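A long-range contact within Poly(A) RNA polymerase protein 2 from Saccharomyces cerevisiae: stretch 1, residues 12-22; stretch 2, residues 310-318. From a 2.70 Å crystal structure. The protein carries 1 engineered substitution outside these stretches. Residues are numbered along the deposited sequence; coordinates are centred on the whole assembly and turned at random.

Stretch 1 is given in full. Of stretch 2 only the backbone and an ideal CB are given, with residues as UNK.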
# COMPACT_ATOMS: atom_id res chain seq x y z
N SER A 12 -24.76 8.98 -3.98
CA SER A 12 -25.40 8.15 -5.00
C SER A 12 -25.87 8.99 -6.17
O SER A 12 -26.04 8.47 -7.27
CB SER A 12 -26.56 7.33 -4.42
OG SER A 12 -27.58 8.17 -3.90
N LYS A 13 -26.06 10.29 -5.95
CA LYS A 13 -26.58 11.18 -6.99
C LYS A 13 -25.49 11.78 -7.89
O LYS A 13 -25.77 12.62 -8.74
CB LYS A 13 -27.43 12.30 -6.37
CG LYS A 13 -28.61 11.83 -5.53
CD LYS A 13 -29.73 11.26 -6.39
CE LYS A 13 -30.90 10.77 -5.53
NZ LYS A 13 -30.59 9.53 -4.74
N GLN A 14 -24.26 11.33 -7.71
CA GLN A 14 -23.12 11.88 -8.44
C GLN A 14 -23.18 11.47 -9.90
O GLN A 14 -23.52 10.33 -10.22
CB GLN A 14 -21.82 11.40 -7.81
CG GLN A 14 -20.65 12.34 -8.00
CD GLN A 14 -20.73 13.54 -7.08
OE1 GLN A 14 -20.13 14.58 -7.35
NE2 GLN A 14 -21.48 13.41 -5.99
N LYS A 15 -22.83 12.40 -10.79
CA LYS A 15 -22.89 12.15 -12.23
C LYS A 15 -21.78 11.22 -12.68
O LYS A 15 -22.01 10.25 -13.41
CB LYS A 15 -22.80 13.47 -13.00
CG LYS A 15 -23.76 14.54 -12.52
CD LYS A 15 -23.56 15.85 -13.28
CE LYS A 15 -24.43 16.96 -12.71
NZ LYS A 15 -24.16 18.26 -13.39
N GLU A 16 -20.56 11.52 -12.25
CA GLU A 16 -19.41 10.67 -12.55
C GLU A 16 -19.19 9.67 -11.42
O GLU A 16 -18.93 10.04 -10.28
CB GLU A 16 -18.15 11.52 -12.77
CG GLU A 16 -18.17 12.37 -14.04
CD GLU A 16 -18.03 11.54 -15.30
OE1 GLU A 16 -18.27 10.31 -15.24
OE2 GLU A 16 -17.67 12.11 -16.36
N ILE A 17 -19.30 8.39 -11.75
CA ILE A 17 -19.13 7.35 -10.74
C ILE A 17 -17.72 7.43 -10.14
O ILE A 17 -17.52 7.11 -8.98
CB ILE A 17 -19.36 5.96 -11.34
CG1 ILE A 17 -19.79 4.97 -10.26
CG2 ILE A 17 -18.13 5.47 -12.08
CD1 ILE A 17 -21.28 4.94 -10.03
N SER A 18 -16.77 7.87 -10.95
CA SER A 18 -15.38 7.99 -10.53
C SER A 18 -15.18 9.11 -9.53
O SER A 18 -14.08 9.32 -9.03
CB SER A 18 -14.49 8.24 -11.74
OG SER A 18 -15.03 9.30 -12.53
N ASP A 19 -16.25 9.85 -9.26
CA ASP A 19 -16.25 10.90 -8.24
C ASP A 19 -16.88 10.37 -6.95
O ASP A 19 -16.31 10.51 -5.88
CB ASP A 19 -17.02 12.13 -8.72
CG ASP A 19 -16.33 12.84 -9.87
OD1 ASP A 19 -15.34 12.28 -10.41
OD2 ASP A 19 -16.78 13.95 -10.24
N TRP A 20 -18.07 9.80 -7.09
CA TRP A 20 -18.61 8.83 -6.15
C TRP A 20 -17.44 8.16 -5.45
O TRP A 20 -17.25 8.27 -4.23
CB TRP A 20 -19.37 7.77 -6.95
CG TRP A 20 -20.60 7.14 -6.35
CD1 TRP A 20 -21.77 6.82 -7.01
CD2 TRP A 20 -20.79 6.70 -4.99
NE1 TRP A 20 -22.66 6.24 -6.15
CE2 TRP A 20 -22.10 6.15 -4.93
CE3 TRP A 20 -19.99 6.73 -3.86
CZ2 TRP A 20 -22.60 5.64 -3.73
CZ3 TRP A 20 -20.51 6.22 -2.68
CH2 TRP A 20 -21.80 5.69 -2.62
N LEU A 21 -16.63 7.45 -6.24
CA LEU A 21 -15.54 6.66 -5.68
C LEU A 21 -14.54 7.51 -4.91
O LEU A 21 -14.19 7.20 -3.77
CB LEU A 21 -14.82 5.88 -6.78
CG LEU A 21 -13.78 4.92 -6.19
CD1 LEU A 21 -14.43 4.01 -5.17
CD2 LEU A 21 -13.11 4.11 -7.28
N THR A 22 -14.06 8.57 -5.54
CA THR A 22 -13.11 9.47 -4.93
C THR A 22 -13.60 9.94 -3.56
O THR A 22 -12.86 9.89 -2.57
CB THR A 22 -12.87 10.67 -5.84
OG1 THR A 22 -12.10 10.23 -6.97
CG2 THR A 22 -12.13 11.78 -5.10
N UNK A 310 -31.87 2.89 -6.74
CA UNK A 310 -31.12 1.68 -6.42
C UNK A 310 -29.71 2.01 -5.96
O UNK A 310 -29.00 1.16 -5.44
CB UNK A 310 -31.07 0.75 -7.63
N UNK A 311 -29.31 3.26 -6.17
CA UNK A 311 -27.98 3.70 -5.80
C UNK A 311 -27.96 4.20 -4.37
O UNK A 311 -26.96 4.06 -3.66
CB UNK A 311 -27.49 4.79 -6.75
N UNK A 312 -29.08 4.79 -3.94
CA UNK A 312 -29.21 5.33 -2.60
C UNK A 312 -28.56 4.44 -1.55
O UNK A 312 -28.83 3.24 -1.48
CB UNK A 312 -30.69 5.53 -2.26
N UNK A 313 -27.68 5.04 -0.76
CA UNK A 313 -27.00 4.36 0.33
C UNK A 313 -26.09 3.21 -0.08
O UNK A 313 -25.85 2.31 0.73
CB UNK A 313 -28.05 3.83 1.31
N UNK A 314 -25.58 3.23 -1.30
CA UNK A 314 -24.73 2.15 -1.77
C UNK A 314 -23.26 2.47 -1.60
O UNK A 314 -22.89 3.62 -1.40
CB UNK A 314 -25.03 1.84 -3.24
N UNK A 315 -22.43 1.44 -1.65
CA UNK A 315 -21.00 1.58 -1.43
C UNK A 315 -20.22 0.90 -2.52
O UNK A 315 -20.44 -0.28 -2.81
CB UNK A 315 -20.60 1.01 -0.07
N UNK A 316 -19.30 1.64 -3.13
CA UNK A 316 -18.43 1.09 -4.17
C UNK A 316 -17.30 0.28 -3.54
O UNK A 316 -17.08 -0.88 -3.92
CB UNK A 316 -17.86 2.21 -5.04
N UNK A 317 -16.59 0.89 -2.59
CA UNK A 317 -15.47 0.27 -1.90
C UNK A 317 -15.89 -0.95 -1.07
O UNK A 317 -15.16 -1.93 -0.99
CB UNK A 317 -14.79 1.30 -1.00
N UNK A 318 -17.07 -0.87 -0.47
CA UNK A 318 -17.49 -1.80 0.57
C UNK A 318 -17.14 -3.26 0.37
O UNK A 318 -16.67 -3.91 1.31
CB UNK A 318 -19.01 -1.70 0.73

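Position 310 has nothing of stretch 1 within 5.5 Å of its ideal CB. Many side chains would suit it, polar ones included. The deposited residue is Asp 310, whose side chain takes no part in the contact.

Position 311 points its CA-to-CB bond toward stretch 1. The ideal CB lies 3.6 Å from Ser 12 CB and 5.1 Å from Trp 20 NE1. Beyond it, stretch 1 offers the carbonyl oxygens of Ser 12 and Gln 14, beside the side chains of Ile 17 and Trp 20. A long side chain ending in a donor would suit this place. Lysine, arginine or glutamine are candidates, and a long apolar chain could still pack on Ile 17. The deposited residue is Arg 311. Its NH2 gives a weak hydrogen bond to Gln 14 O at 3.4 Å, with that oxygen near the guanidinium plane. Ser 12 O is nearer, 2.9 Å from Arg 311 NH1, but it sits over the guanidinium face. The angle is poor, so this is no hydrogen bond.

Position 312 points away. Its ideal CB is 4.4 Å from Ser 12 OG and 4.7 Å from Lys 13 NZ. A polar, acidic or medium apolar residue could fit. The deposited residue is Leu 312. Its CD1 comes within 3.8 Å of Ser 12 OG and 4.0 Å of Lys 13 NZ.

Position 313 has phi/psi of 63/25, and positive phi favours glycine. The position lies within a type II turn running from 311 to 314. The residue is Gly 313.

Position 314 points sideways, with its ideal CB 4.5 Å from Trp 20 CZ2. An apolar chain could lie along the ring, while a long polar one could turn outward. The deposited residue is Lys 314. The end of its side chain leads away from stretch 1. Lys 314 NZ gives a hydrogen bond to Asp 310 O, 3.2 Å away.

Position 315 points away, its ideal CB 5.5 Å from Trp 20 CH2. Stretch 1 sets few limits here, and small or polar residues would serve. The residue is Ser 315. Ser 315 OG accepts a hydrogen bond from the backbone N of 318 at 2.9 Å.

Position 316 points toward stretch 1. Its ideal CB is 3.9 Å from Leu 21 CD1 and 5.1 Å from Trp 20 CE3. The surroundings call for an apolar side chain: isoleucine, leucine, valine or methionine. The deposited residue is Ile 316. Its CG1 lies over one face of the Trp 20 ring. Ile 316 CD1 is 3.7 Å from Trp 20 CG and 4.1 Å from Ile 17 CG1. Ile 316 CG2 meets Leu 21 CD1 at 3.4 Å.

Position 317 points sideways, and its ideal CB is 5.0 Å from Leu 21 CD1. A branched apolar chain could reach it. Leu 317 does, with CD2 3.9 Å from Leu 21 CD1.

Position 318 is out of reach, so stretch 1 does not select its residue, Gly 318.

Stretch 2 310-318: DRLGKSILG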
# COMPACT_ATOMS: atom_id res chain seq x y z
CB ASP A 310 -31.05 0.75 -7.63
CG ASP A 310 -32.39 0.16 -8.00
OD1 ASP A 310 -32.87 -0.72 -7.25
OD2 ASP A 310 -32.96 0.56 -9.04
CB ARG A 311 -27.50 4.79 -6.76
CG ARG A 311 -27.73 4.48 -8.22
CD ARG A 311 -27.53 5.72 -9.06
NE ARG A 311 -26.15 5.86 -9.52
CZ ARG A 311 -25.63 6.99 -10.01
NH1 ARG A 311 -26.38 8.08 -10.09
NH2 ARG A 311 -24.37 7.02 -10.40
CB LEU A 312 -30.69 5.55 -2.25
CG LEU A 312 -30.91 6.42 -1.01
CD1 LEU A 312 -30.23 7.77 -1.21
CD2 LEU A 312 -32.40 6.59 -0.68
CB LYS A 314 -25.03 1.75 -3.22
CG LYS A 314 -26.33 0.99 -3.37
CD LYS A 314 -26.55 0.06 -2.19
CE LYS A 314 -27.95 -0.54 -2.22
NZ LYS A 314 -28.18 -1.25 -3.51
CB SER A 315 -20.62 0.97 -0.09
OG SER A 315 -19.22 0.94 0.03
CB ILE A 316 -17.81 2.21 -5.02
CG1 ILE A 316 -18.87 2.96 -5.81
CG2 ILE A 316 -16.79 1.63 -5.97
CD1 ILE A 316 -18.31 4.18 -6.52
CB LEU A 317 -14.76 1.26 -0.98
CG LEU A 317 -13.97 2.42 -1.53
CD1 LEU A 317 -13.51 3.33 -0.39
CD2 LEU A 317 -12.78 1.89 -2.29
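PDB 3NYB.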